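Local coordinates for protein putative tetR family transcriptional regulator (Streptomyces coelicolor A3, PDB 2Q24) that probably acts as a DNA-binding transcriptional regulator of the TetR family, forming a dimer unusual for that family, at residues K19-A24 / E59-A64; N68-L73 / I98-A103; E88-W93 / S131-L136; G144-D149 / D184-T189; A157-I162 / R177-V182. All blocks are in the same frame, centred on the assembly; numbering follows the deposited sequence.

Interaction 1 (K19-A24 / E59-A64); sequences KILAAA and EALIEA
Leu-21 and Leu-61 carry most of the contact between helix 17-31 and the start of helix 58-75, two helices of the DNA-binding domain whose short segments run nearly perpendicular, at 93°, with their axes 9.5 Å apart.

The side-chain contacts are all apolar. Leu-61 has CG anti to its backbone N (chi1 -175°), which sets CG on the side of the first helix. Its CD1 methyl meets two partners there: Ile-20 CG2, 3.9 Å from Leu-61 CD1, with the two side chains crossing at about a right angle, and the CD2 methyl of Leu-21, 4.0 Å from the same Leu-61 CD1. The branch carbon of Leu-61 faces the methyl of Ala-24, Leu-61 CG to Ala-24 CB being 4.2 Å. Leu-21 spreads its two methyls over different atoms of the last residue of the other segment: Leu-21 CD2 lies 3.9 Å from Ala-64 CB, whereas Leu-21 CD1 rests 3.8 Å from the carbonyl oxygen of Ala-64. On this side, then, a leucine methyl reaches the backbone of the second helix.

Other parts of the domain close over this patch. Phe-55 touches Leu-21, Leu-61 and Ala-64, while Ile-40, on helix 37-43 of the predicted helix-turn-helix motif, packs on both Ala-24 and Leu-61.

No hydrogen bond or ion pair joins the two segments, and every touching residue is buried. The relative placing of the two helices here therefore rests on methyl packing, within a hydrophobic core shared with Ile-40 of the predicted helix-turn-helix.

Interaction 2 (N68-L73 / I98-A103); sequences NEVARL and IDYATA
This is an antiparallel helix-helix contact close to the centre of the chain, where Tyr-100 of helix 86-106 packs against Glu-69, Val-70 and Leu-73 of helix 58-75. The short segments run at 170° to each other, with axes 10.4 Å apart. Tyr-100 points at the other helix, and its ring is approached by each of these three neighbours: Glu-69 CG lies in the ring plane, at the edge, 3.8 Å from Tyr-100 CD1; Val-70 CG2 is 3.7 Å from Tyr-100 CE1; and Leu-73 CD2 is 3.9 Å from Tyr-100 CD2. A bend in the Glu-69 chain (chi2 79°) turns CD aside, and the carboxylate lies nearly coplanar with the ring, Glu-69 OE2 being 3.4 Å from Tyr-100 CA. The phenol OH is hydrogen-bonded to Tyr-66 OH, one turn before Val-70 on the same helix. An alanine in place of Tyr-100 would probably open a gap beside Val-70 and Leu-73 and leave the Tyr-66 hydroxyl without this partner. Helix 58-75 runs on from the DNA-binding domain, so the pairing joins that domain to the helical regulatory domain, an arrangement typical of the TetR fold.

Interaction 3 (E88-W93 / S131-L136); sequences EALRAW and SALTAL
Trp-93 of helix 86-106 rests on Ala-132, Leu-133 and Leu-136 of helix 125-142, an antiparallel pairing inside the all-helical C-terminal domain of the TetR fold. The short segments run at 153° to one another, their axes 10.1 Å apart.

Ala-132 comes first, its methyl CB 3.9 Å from Trp-93 CZ2 on the six-membered ring of the indole. The indole N-H is engaged elsewhere: NE1 of Trp-93 is hydrogen-bonded to the carbonyl O of Leu-73, which ties the ring to helix 58-75 as well. At Leu-133 the CG atom is anti to the backbone N (chi1 -159°), and from there the CD1 methyl touches two residues of the other helix. Leu-133 CD1 is 3.7 Å from Trp-93 CZ3 and equally far from Leu-90 CD1, and the Leu-133 side chain crosses that of Trp-93 at about a right angle. Met-155 and Phe-156 of helix 152-165 also pack on Leu-133.

Leu-136 makes the broadest contact and divides its methyls. Leu-136 CD2 lies 3.9 Å from Ala-89 CB and approaches the backbone at the amide of Leu-90, while Leu-90 CD1 comes against Leu-136 CB. The other methyl of Leu-136, CD1, sits over one face of the indole, 3.3 Å above its plane and displaced toward the rim, with Trp-93 CG at 3.4 Å as its nearest ring atom.

Interaction 4 (G144-D149 / D184-T189); sequences GEIRSD and DGLRPT
Arg-147 reaches across from the loop 144-149 to residues 185-186, where it holds two successive carbonyls. Arg-147 N bonds to Leu-186 O at 2.8 Å, a nearly straight bond with 170° at the hydrogen, and Arg-147 NH1 in the side chain bonds to Gly-185 O at 2.9 Å. Both oxygens are approached nearly along the C=O axis. The side chain starts from the crowded position, with CG between the backbone N and the carbonyl carbon (chi1 59°), which sets Arg-147 CG 3.3 Å from Leu-186 O. Farther out, the guanidinium is fixed within its own plane: Gly-185 O lies at one edge, and Asp-149 takes NE and NH2 side-on, in a salt bridge with Arg-147 NE 2.7 Å from Asp-149 OD1. Three nitrogens of the side chain are thus engaged.

Ile-146 also has CG1 between backbone N and carbonyl carbon, leaving Ile-146 CG2 beside the backbone N and 3.7 Å from Leu-186 CB; the two side chains lie side by side, pointing the same way. Pro-188 sets its ring against the loop, with Pro-188 CG 3.7 Å from Gly-144 O; Gly-144 is the first residue to leave helical geometry after helix 125-142, with positive phi in a Schellman motif.

Leu-186 also packs on Leu-90 of helix 86-106. The chemistry joins directed bonds to a small apolar patch, and the charge of Arg-147, balanced by Asp-149, would probably interact favourably with the Gly-185 carbonyl.

Interaction 5 (A157-I162 / R177-V182); sequences AALAGI and RLLDLV
Ile-162 has CG1 anti to its carbonyl carbon (chi1 -65°) and CD1 extended beyond it (chi2 176°), a conformation that sends the CD1 methyl into helix 172-185. Leu-179 likewise keeps CG anti to its carbonyl carbon, and its CD2 meets helix 152-165. The two helices form an antiparallel pair, the last two of the C-terminal domain of this TetR-family fold, with short segments at 163° and axes 10.3 Å apart.

The CD1 methyl of Ile-162 touches three residues. Ile-162 CD1 lies 3.7 Å from Leu-178 CB, 3.9 Å from Leu-179 CD2 and 4.1 Å from Val-182 CG2. Against Leu-178 the contact is the more extended one, because the two side chains slide past each other in opposite directions and Ile-162 CG1 and CG2 also come close to Leu-178 CB. An alanine in place of Ile-162 would probably open a gap between the helices, leaving Leu-178 and Val-182 with less to pack against.

Toward the start of the first segment, Ala-158 offers its methyl, CB, at a looser 4.4 Å from Val-182 CG1.

Helix 86-106 lines the inner side of the pair: Phe-97 packs on Leu-159, Ile-98 on Ile-162, and Thr-94 and Arg-95 on Leu-179. Across the segments no hydrogen bond forms, and the join is apolar throughout. Its tightest point is where the side chains of Leu-159 and Leu-179 cross at about a right angle, their CD2 methyls 3.3 Å apart, closer than usual van der Waals contact.

How the interactions relate
Interaction 1 lies in the DNA-binding domain, and helix 58-75 leads from it to interaction 2, about 12 Å away between centres, where Leu-21 CD1 packs on Asn-68 CB. Helix 86-106 then joins interactions 2 and 3, whose segments alternate along the chain. Interaction 3 touches both remaining contacts: Leu-90 packs on Leu-186 of interaction 4, and Arg-91 forms a salt bridge with Asp-180 of interaction 5. Interactions 4 and 5 share helix 172-185, with the segments of 5 falling between those of 4. Interactions 1 and 4 are farthest apart, about 38 Å between centres. The touching contacts thus form a continuous chain, helical except at interaction 4, from the DNA-binding domain to the far end of the C-terminal domain.

Interaction 1 (K19-A24 / E59-A64)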
# COMPACT_ATOMS: atom_id res chain seq x y z
N LYS B 19 -5.18 11.56 12.58
CA LYS B 19 -6.19 12.61 12.69
C LYS B 19 -6.03 13.71 11.68
O LYS B 19 -7.01 14.13 11.06
CB LYS B 19 -6.27 13.18 14.12
CG LYS B 19 -7.30 12.47 14.96
CD LYS B 19 -7.21 12.83 16.42
CE LYS B 19 -7.31 14.31 16.65
NZ LYS B 19 -7.46 14.68 18.10
N ILE B 20 -4.79 14.15 11.49
CA ILE B 20 -4.49 15.22 10.55
C ILE B 20 -4.84 14.75 9.17
O ILE B 20 -5.51 15.47 8.41
CB ILE B 20 -2.98 15.64 10.61
CG1 ILE B 20 -2.71 16.46 11.89
CG2 ILE B 20 -2.61 16.51 9.41
CD1 ILE B 20 -1.19 16.71 12.14
N LEU B 21 -4.38 13.53 8.85
CA LEU B 21 -4.55 13.01 7.49
C LEU B 21 -6.01 12.74 7.14
O LEU B 21 -6.44 13.06 6.04
CB LEU B 21 -3.66 11.78 7.25
CG LEU B 21 -2.16 12.11 7.43
CD1 LEU B 21 -1.34 10.86 7.17
CD2 LEU B 21 -1.68 13.28 6.50
N ALA B 22 -6.77 12.22 8.09
CA ALA B 22 -8.21 12.02 7.90
C ALA B 22 -8.91 13.36 7.64
O ALA B 22 -9.69 13.50 6.70
CB ALA B 22 -8.81 11.32 9.11
N ALA B 23 -8.58 14.35 8.47
CA ALA B 23 -9.10 15.72 8.29
C ALA B 23 -8.68 16.33 6.95
O ALA B 23 -9.51 16.97 6.27
CB ALA B 23 -8.67 16.63 9.48
N ALA B 24 -7.42 16.14 6.55
CA ALA B 24 -6.96 16.59 5.24
C ALA B 24 -7.77 16.00 4.09
O ALA B 24 -8.14 16.71 3.16
CB ALA B 24 -5.46 16.27 5.06
N GLU B 59 1.55 20.42 -0.75
CA GLU B 59 1.58 19.19 -1.56
C GLU B 59 2.06 17.95 -0.79
O GLU B 59 1.63 16.83 -1.08
CB GLU B 59 2.28 19.35 -2.92
CG GLU B 59 3.21 20.49 -3.16
CD GLU B 59 2.62 21.87 -2.92
OE1 GLU B 59 1.78 22.35 -3.72
OE2 GLU B 59 3.01 22.47 -1.92
N ALA B 60 2.93 18.15 0.19
CA ALA B 60 3.35 17.02 1.02
C ALA B 60 2.16 16.53 1.87
O ALA B 60 1.97 15.32 2.05
CB ALA B 60 4.49 17.41 1.86
N LEU B 61 1.38 17.47 2.37
CA LEU B 61 0.13 17.14 3.12
C LEU B 61 -0.86 16.39 2.25
O LEU B 61 -1.39 15.35 2.65
CB LEU B 61 -0.52 18.39 3.75
CG LEU B 61 -1.74 18.11 4.62
CD1 LEU B 61 -1.37 17.16 5.78
CD2 LEU B 61 -2.39 19.42 5.16
N ILE B 62 -1.13 16.89 1.05
CA ILE B 62 -2.05 16.23 0.12
C ILE B 62 -1.58 14.82 -0.20
O ILE B 62 -2.34 13.87 -0.10
CB ILE B 62 -2.14 17.03 -1.21
CG1 ILE B 62 -2.84 18.38 -0.93
CG2 ILE B 62 -2.91 16.25 -2.29
CD1 ILE B 62 -2.52 19.45 -1.99
N GLU B 63 -0.30 14.68 -0.58
CA GLU B 63 0.24 13.33 -0.89
C GLU B 63 0.12 12.36 0.27
O GLU B 63 -0.38 11.23 0.11
CB GLU B 63 1.71 13.41 -1.35
CG GLU B 63 2.27 12.01 -1.50
CD GLU B 63 3.64 11.95 -2.09
OE1 GLU B 63 4.06 12.90 -2.77
OE2 GLU B 63 4.30 10.92 -1.83
N ALA B 64 0.58 12.77 1.45
CA ALA B 64 0.45 11.93 2.67
C ALA B 64 -1.00 11.54 3.00
O ALA B 64 -1.29 10.38 3.36
CB ALA B 64 1.08 12.64 3.87

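Interaction 2 (N68-L73 / I98-A103)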
# COMPACT_ATOMS: atom_id res chain seq x y z
N ASN B 68 -2.34 7.80 2.98
CA ASN B 68 -2.95 7.27 4.18
C ASN B 68 -4.33 6.70 3.91
O ASN B 68 -4.69 5.65 4.46
CB ASN B 68 -3.05 8.40 5.24
CG ASN B 68 -3.66 7.90 6.54
OD1 ASN B 68 -4.79 8.24 6.84
ND2 ASN B 68 -2.91 7.12 7.31
N GLU B 69 -5.12 7.37 3.05
CA GLU B 69 -6.47 6.91 2.70
C GLU B 69 -6.41 5.52 2.00
O GLU B 69 -7.18 4.60 2.32
CB GLU B 69 -7.17 7.96 1.79
CG GLU B 69 -8.55 7.56 1.24
CD GLU B 69 -9.69 7.71 2.22
OE1 GLU B 69 -9.47 8.12 3.39
OE2 GLU B 69 -10.84 7.43 1.80
N VAL B 70 -5.49 5.40 1.06
CA VAL B 70 -5.24 4.12 0.37
C VAL B 70 -4.84 3.04 1.37
O VAL B 70 -5.38 1.94 1.35
CB VAL B 70 -4.12 4.31 -0.69
CG1 VAL B 70 -3.65 2.93 -1.30
CG2 VAL B 70 -4.66 5.25 -1.83
N ALA B 71 -3.89 3.34 2.25
CA ALA B 71 -3.41 2.31 3.17
C ALA B 71 -4.52 1.89 4.14
O ALA B 71 -4.69 0.69 4.41
CB ALA B 71 -2.19 2.79 3.91
N ARG B 72 -5.30 2.84 4.64
CA ARG B 72 -6.41 2.44 5.53
C ARG B 72 -7.42 1.50 4.82
O ARG B 72 -7.87 0.54 5.43
CB ARG B 72 -7.11 3.65 6.14
CG ARG B 72 -6.20 4.25 7.23
CD ARG B 72 -6.91 5.40 7.98
NE ARG B 72 -6.85 6.63 7.19
N LEU B 73 -7.71 1.79 3.56
CA LEU B 73 -8.61 0.98 2.75
C LEU B 73 -8.04 -0.45 2.60
O LEU B 73 -8.75 -1.43 2.83
CB LEU B 73 -8.81 1.63 1.39
CG LEU B 73 -9.63 0.79 0.41
CD1 LEU B 73 -11.06 0.60 0.94
CD2 LEU B 73 -9.63 1.46 -0.97
N ILE B 98 -15.79 2.73 -2.44
CA ILE B 98 -16.53 3.88 -3.03
C ILE B 98 -16.25 5.14 -2.23
O ILE B 98 -16.09 6.21 -2.81
CB ILE B 98 -18.06 3.61 -3.18
CG1 ILE B 98 -18.23 2.51 -4.20
CG2 ILE B 98 -18.84 4.89 -3.65
CD1 ILE B 98 -17.91 2.94 -5.64
N ASP B 99 -16.15 5.01 -0.90
CA ASP B 99 -15.79 6.17 -0.01
C ASP B 99 -14.43 6.78 -0.44
O ASP B 99 -14.28 8.01 -0.56
CB ASP B 99 -15.67 5.74 1.44
CG ASP B 99 -17.02 5.36 2.09
OD1 ASP B 99 -18.10 5.80 1.63
OD2 ASP B 99 -16.95 4.65 3.13
N TYR B 100 -13.45 5.91 -0.66
CA TYR B 100 -12.10 6.27 -1.15
C TYR B 100 -12.15 6.92 -2.54
O TYR B 100 -11.55 7.97 -2.78
CB TYR B 100 -11.23 5.01 -1.18
CG TYR B 100 -10.17 5.07 -2.24
CD1 TYR B 100 -9.05 5.88 -2.10
CD2 TYR B 100 -10.32 4.35 -3.45
CE1 TYR B 100 -8.08 5.96 -3.11
CE2 TYR B 100 -9.34 4.41 -4.45
CZ TYR B 100 -8.25 5.24 -4.28
OH TYR B 100 -7.28 5.31 -5.27
N ALA B 101 -12.88 6.29 -3.46
CA ALA B 101 -12.93 6.79 -4.86
C ALA B 101 -13.66 8.14 -4.99
O ALA B 101 -13.31 9.00 -5.83
CB ALA B 101 -13.57 5.70 -5.75
N THR B 102 -14.67 8.33 -4.15
CA THR B 102 -15.39 9.60 -4.03
C THR B 102 -14.45 10.70 -3.55
O THR B 102 -14.44 11.82 -4.13
CB THR B 102 -16.62 9.44 -3.08
OG1 THR B 102 -17.59 8.61 -3.76
CG2 THR B 102 -17.27 10.81 -2.75
N ALA B 103 -13.69 10.41 -2.49
CA ALA B 103 -12.65 11.32 -1.98
C ALA B 103 -11.58 11.64 -3.04
O ALA B 103 -11.24 12.83 -3.27
CB ALA B 103 -12.03 10.77 -0.71

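Interaction 3 (E88-W93 / S131-L136)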
# COMPACT_ATOMS: atom_id res chain seq x y z
N GLU B 88 -19.63 -11.08 2.66
CA GLU B 88 -20.02 -9.88 3.41
C GLU B 88 -18.83 -9.01 3.74
O GLU B 88 -18.96 -7.77 3.72
CB GLU B 88 -20.75 -10.30 4.68
CG GLU B 88 -22.12 -10.85 4.38
CD GLU B 88 -22.93 -11.18 5.63
OE1 GLU B 88 -22.72 -10.57 6.72
OE2 GLU B 88 -23.80 -12.08 5.53
N ALA B 89 -17.68 -9.61 4.05
CA ALA B 89 -16.43 -8.78 4.08
C ALA B 89 -16.21 -7.99 2.77
O ALA B 89 -15.98 -6.76 2.78
CB ALA B 89 -15.15 -9.61 4.47
N LEU B 90 -16.23 -8.70 1.63
CA LEU B 90 -16.16 -8.05 0.32
C LEU B 90 -17.18 -6.90 0.18
O LEU B 90 -16.79 -5.78 -0.13
CB LEU B 90 -16.31 -9.14 -0.79
CG LEU B 90 -16.40 -8.60 -2.22
CD1 LEU B 90 -15.03 -7.87 -2.58
CD2 LEU B 90 -16.66 -9.88 -3.07
N ARG B 91 -18.45 -7.15 0.50
CA ARG B 91 -19.49 -6.12 0.41
C ARG B 91 -19.15 -4.88 1.26
O ARG B 91 -19.24 -3.76 0.78
CB ARG B 91 -20.85 -6.72 0.84
CG ARG B 91 -22.01 -5.71 1.03
CD ARG B 91 -23.37 -6.40 1.24
NE ARG B 91 -23.60 -7.54 0.32
CZ ARG B 91 -24.25 -7.51 -0.85
NH1 ARG B 91 -24.81 -6.40 -1.32
NH2 ARG B 91 -24.35 -8.61 -1.56
N ALA B 92 -18.78 -5.09 2.54
CA ALA B 92 -18.44 -3.94 3.41
C ALA B 92 -17.28 -3.18 2.84
O ALA B 92 -17.27 -1.93 2.79
CB ALA B 92 -18.16 -4.39 4.84
N TRP B 93 -16.28 -3.91 2.36
CA TRP B 93 -15.10 -3.24 1.80
C TRP B 93 -15.40 -2.45 0.52
O TRP B 93 -14.85 -1.39 0.29
CB TRP B 93 -14.01 -4.29 1.54
CG TRP B 93 -12.67 -3.68 1.10
CD1 TRP B 93 -11.62 -3.30 1.91
CD2 TRP B 93 -12.28 -3.40 -0.23
NE1 TRP B 93 -10.58 -2.79 1.13
CE2 TRP B 93 -10.97 -2.83 -0.19
CE3 TRP B 93 -12.93 -3.55 -1.48
CZ2 TRP B 93 -10.28 -2.48 -1.36
CZ3 TRP B 93 -12.23 -3.18 -2.67
CH2 TRP B 93 -10.93 -2.63 -2.58
N SER B 131 -4.83 -5.74 -4.98
CA SER B 131 -4.46 -6.91 -4.20
C SER B 131 -5.37 -7.13 -3.03
O SER B 131 -5.66 -8.27 -2.69
CB SER B 131 -2.99 -6.80 -3.75
OG SER B 131 -2.54 -8.02 -3.18
N ALA B 132 -5.86 -6.04 -2.43
CA ALA B 132 -6.83 -6.12 -1.30
C ALA B 132 -8.10 -6.78 -1.82
O ALA B 132 -8.71 -7.64 -1.18
CB ALA B 132 -7.12 -4.71 -0.78
N LEU B 133 -8.53 -6.33 -3.00
CA LEU B 133 -9.65 -6.93 -3.66
C LEU B 133 -9.43 -8.42 -3.95
O LEU B 133 -10.30 -9.24 -3.71
CB LEU B 133 -9.89 -6.18 -4.95
CG LEU B 133 -11.22 -6.23 -5.65
CD1 LEU B 133 -12.46 -6.20 -4.71
CD2 LEU B 133 -11.25 -5.06 -6.70
N THR B 134 -8.27 -8.76 -4.49
CA THR B 134 -7.92 -10.17 -4.70
C THR B 134 -8.01 -11.02 -3.41
O THR B 134 -8.54 -12.15 -3.43
CB THR B 134 -6.49 -10.27 -5.33
OG1 THR B 134 -6.51 -9.62 -6.60
CG2 THR B 134 -6.05 -11.72 -5.51
N ALA B 135 -7.50 -10.48 -2.30
CA ALA B 135 -7.58 -11.19 -1.02
C ALA B 135 -9.04 -11.51 -0.61
O ALA B 135 -9.37 -12.67 -0.27
CB ALA B 135 -6.80 -10.44 0.09
N LEU B 136 -9.90 -10.50 -0.77
CA LEU B 136 -11.35 -10.64 -0.47
C LEU B 136 -11.99 -11.65 -1.41
O LEU B 136 -12.72 -12.55 -0.97
CB LEU B 136 -12.00 -9.27 -0.57
CG LEU B 136 -11.69 -8.28 0.60
CD1 LEU B 136 -12.06 -6.88 0.01
CD2 LEU B 136 -12.41 -8.63 1.90

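Interaction 4 (G144-D149 / D184-T189)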
# COMPACT_ATOMS: atom_id res chain seq x y z
N GLY B 144 -16.97 -20.80 -1.44
CA GLY B 144 -18.08 -21.05 -2.33
C GLY B 144 -19.15 -19.97 -2.33
O GLY B 144 -20.25 -20.21 -2.83
N GLU B 145 -18.83 -18.78 -1.80
CA GLU B 145 -19.85 -17.75 -1.63
C GLU B 145 -19.95 -16.84 -2.84
O GLU B 145 -20.93 -16.09 -2.96
CB GLU B 145 -19.55 -16.91 -0.36
CG GLU B 145 -19.82 -17.72 0.91
CD GLU B 145 -19.50 -16.96 2.22
OE1 GLU B 145 -19.19 -15.74 2.16
OE2 GLU B 145 -19.55 -17.60 3.28
N ILE B 146 -18.89 -16.83 -3.65
CA ILE B 146 -18.92 -16.17 -4.96
C ILE B 146 -18.32 -17.10 -6.00
O ILE B 146 -17.58 -18.07 -5.67
CB ILE B 146 -18.15 -14.80 -5.01
CG1 ILE B 146 -16.66 -14.97 -4.69
CG2 ILE B 146 -18.86 -13.74 -4.12
CD1 ILE B 146 -15.80 -13.74 -5.14
N ARG B 147 -18.62 -16.80 -7.25
CA ARG B 147 -17.94 -17.45 -8.38
C ARG B 147 -16.45 -17.18 -8.30
O ARG B 147 -15.99 -16.21 -7.68
CB ARG B 147 -18.49 -16.92 -9.72
CG ARG B 147 -18.32 -15.42 -9.85
CD ARG B 147 -19.29 -14.82 -10.89
NE ARG B 147 -18.98 -15.32 -12.25
CZ ARG B 147 -19.62 -14.91 -13.34
NH1 ARG B 147 -20.63 -14.03 -13.25
NH2 ARG B 147 -19.25 -15.41 -14.53
N SER B 148 -15.68 -18.04 -8.96
CA SER B 148 -14.22 -17.92 -8.87
C SER B 148 -13.58 -17.41 -10.17
O SER B 148 -12.34 -17.30 -10.27
CB SER B 148 -13.61 -19.28 -8.52
OG SER B 148 -13.93 -20.20 -9.55
N ASP B 149 -14.42 -17.10 -11.16
CA ASP B 149 -13.91 -16.74 -12.48
C ASP B 149 -13.90 -15.24 -12.82
O ASP B 149 -13.71 -14.88 -13.99
CB ASP B 149 -14.69 -17.50 -13.54
CG ASP B 149 -16.17 -17.07 -13.58
OD1 ASP B 149 -16.65 -16.67 -12.52
OD2 ASP B 149 -16.85 -17.15 -14.62
N ASP B 184 -24.24 -9.08 -6.88
CA ASP B 184 -25.12 -10.14 -7.41
C ASP B 184 -24.56 -10.82 -8.67
O ASP B 184 -24.78 -12.02 -8.87
CB ASP B 184 -26.54 -9.64 -7.67
CG ASP B 184 -27.32 -9.44 -6.39
OD1 ASP B 184 -26.83 -9.89 -5.30
OD2 ASP B 184 -28.36 -8.78 -6.47
N GLY B 185 -23.81 -10.08 -9.49
CA GLY B 185 -23.13 -10.70 -10.66
C GLY B 185 -22.08 -11.74 -10.20
O GLY B 185 -21.67 -12.59 -11.00
N LEU B 186 -21.66 -11.65 -8.92
CA LEU B 186 -20.63 -12.55 -8.39
C LEU B 186 -21.25 -13.84 -7.87
O LEU B 186 -20.53 -14.76 -7.49
CB LEU B 186 -19.88 -11.88 -7.21
CG LEU B 186 -19.02 -10.67 -7.65
CD1 LEU B 186 -18.30 -10.15 -6.40
CD2 LEU B 186 -18.05 -10.96 -8.80
N ARG B 187 -22.58 -13.93 -7.83
CA ARG B 187 -23.24 -15.12 -7.27
C ARG B 187 -22.75 -16.38 -8.01
O ARG B 187 -22.64 -16.35 -9.24
CB ARG B 187 -24.78 -14.98 -7.39
CG ARG B 187 -25.36 -13.88 -6.49
CD ARG B 187 -26.94 -14.01 -6.41
NE ARG B 187 -27.72 -13.26 -7.43
CZ ARG B 187 -27.58 -13.32 -8.76
NH1 ARG B 187 -26.61 -14.04 -9.28
NH2 ARG B 187 -28.39 -12.62 -9.57
N PRO B 188 -22.49 -17.49 -7.25
CA PRO B 188 -22.03 -18.82 -7.70
C PRO B 188 -23.16 -19.33 -8.60
O PRO B 188 -24.32 -19.04 -8.32
CB PRO B 188 -21.77 -19.60 -6.40
CG PRO B 188 -22.50 -18.88 -5.38
CD PRO B 188 -22.68 -17.45 -5.80
N THR B 189 -22.83 -20.19 -9.57
CA THR B 189 -23.76 -21.22 -10.06
C THR B 189 -24.61 -21.94 -9.05
O THR B 189 -25.86 -21.88 -9.11
CB THR B 189 -23.02 -22.16 -11.04

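Interaction 5 (A157-I162 / R177-V182)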
# COMPACT_ATOMS: atom_id res chain seq x y z
N ALA B 157 -12.42 -2.04 -11.88
CA ALA B 157 -12.99 -1.12 -12.88
C ALA B 157 -14.50 -0.94 -12.66
O ALA B 157 -15.05 0.11 -12.88
CB ALA B 157 -12.74 -1.68 -14.26
N ALA B 158 -15.16 -2.01 -12.24
CA ALA B 158 -16.63 -1.92 -11.94
C ALA B 158 -16.88 -0.96 -10.81
O ALA B 158 -17.70 -0.05 -10.90
CB ALA B 158 -17.17 -3.38 -11.60
N LEU B 159 -16.13 -1.11 -9.73
CA LEU B 159 -16.31 -0.18 -8.60
C LEU B 159 -15.93 1.29 -8.94
O LEU B 159 -16.59 2.23 -8.50
CB LEU B 159 -15.47 -0.70 -7.41
CG LEU B 159 -15.84 -2.09 -6.88
CD1 LEU B 159 -14.72 -2.58 -5.83
CD2 LEU B 159 -17.20 -2.08 -6.25
N ALA B 160 -14.85 1.45 -9.68
CA ALA B 160 -14.41 2.77 -10.17
C ALA B 160 -15.53 3.42 -10.95
O ALA B 160 -15.73 4.62 -10.82
CB ALA B 160 -13.20 2.66 -11.03
N GLY B 161 -16.23 2.63 -11.76
CA GLY B 161 -17.30 3.17 -12.58
C GLY B 161 -18.46 3.70 -11.75
O GLY B 161 -19.05 4.74 -12.05
N ILE B 162 -18.79 2.96 -10.69
CA ILE B 162 -19.86 3.37 -9.76
C ILE B 162 -19.48 4.70 -9.12
O ILE B 162 -20.29 5.59 -9.01
CB ILE B 162 -20.09 2.30 -8.66
CG1 ILE B 162 -20.62 1.03 -9.38
CG2 ILE B 162 -21.13 2.79 -7.59
CD1 ILE B 162 -20.80 -0.16 -8.46
N ARG B 177 -27.36 0.65 -4.67
CA ARG B 177 -28.01 -0.28 -5.62
C ARG B 177 -27.08 -0.87 -6.70
O ARG B 177 -27.18 -2.05 -7.03
CB ARG B 177 -29.26 0.30 -6.26
CG ARG B 177 -30.41 0.52 -5.19
CD ARG B 177 -31.74 0.91 -5.80
NE ARG B 177 -31.65 2.05 -6.71
CZ ARG B 177 -31.81 3.32 -6.39
NH1 ARG B 177 -32.16 3.69 -5.16
NH2 ARG B 177 -31.66 4.23 -7.35
N LEU B 178 -26.16 -0.04 -7.20
CA LEU B 178 -25.14 -0.53 -8.16
C LEU B 178 -24.17 -1.50 -7.52
O LEU B 178 -23.82 -2.52 -8.11
CB LEU B 178 -24.37 0.67 -8.74
CG LEU B 178 -25.18 1.52 -9.73
CD1 LEU B 178 -24.36 2.77 -10.04
CD2 LEU B 178 -25.42 0.73 -11.05
N LEU B 179 -23.73 -1.21 -6.29
CA LEU B 179 -22.92 -2.18 -5.56
C LEU B 179 -23.66 -3.51 -5.43
O LEU B 179 -23.06 -4.56 -5.66
CB LEU B 179 -22.48 -1.67 -4.16
CG LEU B 179 -21.35 -0.61 -4.17
CD1 LEU B 179 -21.07 -0.12 -2.74
CD2 LEU B 179 -20.05 -1.16 -4.80
N ASP B 180 -24.95 -3.46 -5.11
CA ASP B 180 -25.74 -4.69 -4.94
C ASP B 180 -25.77 -5.48 -6.26
O ASP B 180 -25.64 -6.70 -6.26
CB ASP B 180 -27.15 -4.33 -4.49
CG ASP B 180 -27.21 -3.93 -3.01
OD1 ASP B 180 -26.20 -4.11 -2.28
OD2 ASP B 180 -28.24 -3.37 -2.56
N LEU B 181 -25.93 -4.76 -7.36
CA LEU B 181 -26.05 -5.37 -8.68
C LEU B 181 -24.74 -6.06 -9.02
O LEU B 181 -24.73 -7.21 -9.49
CB LEU B 181 -26.38 -4.33 -9.76
CG LEU B 181 -26.44 -4.80 -11.19
CD1 LEU B 181 -27.51 -5.89 -11.42
CD2 LEU B 181 -26.74 -3.59 -12.05
N VAL B 182 -23.63 -5.37 -8.77
CA VAL B 182 -22.28 -5.95 -9.08
C VAL B 182 -22.00 -7.17 -8.21
O VAL B 182 -21.56 -8.20 -8.72
CB VAL B 182 -21.17 -4.88 -8.89
CG1 VAL B 182 -19.80 -5.53 -8.85
CG2 VAL B 182 -21.26 -3.87 -10.05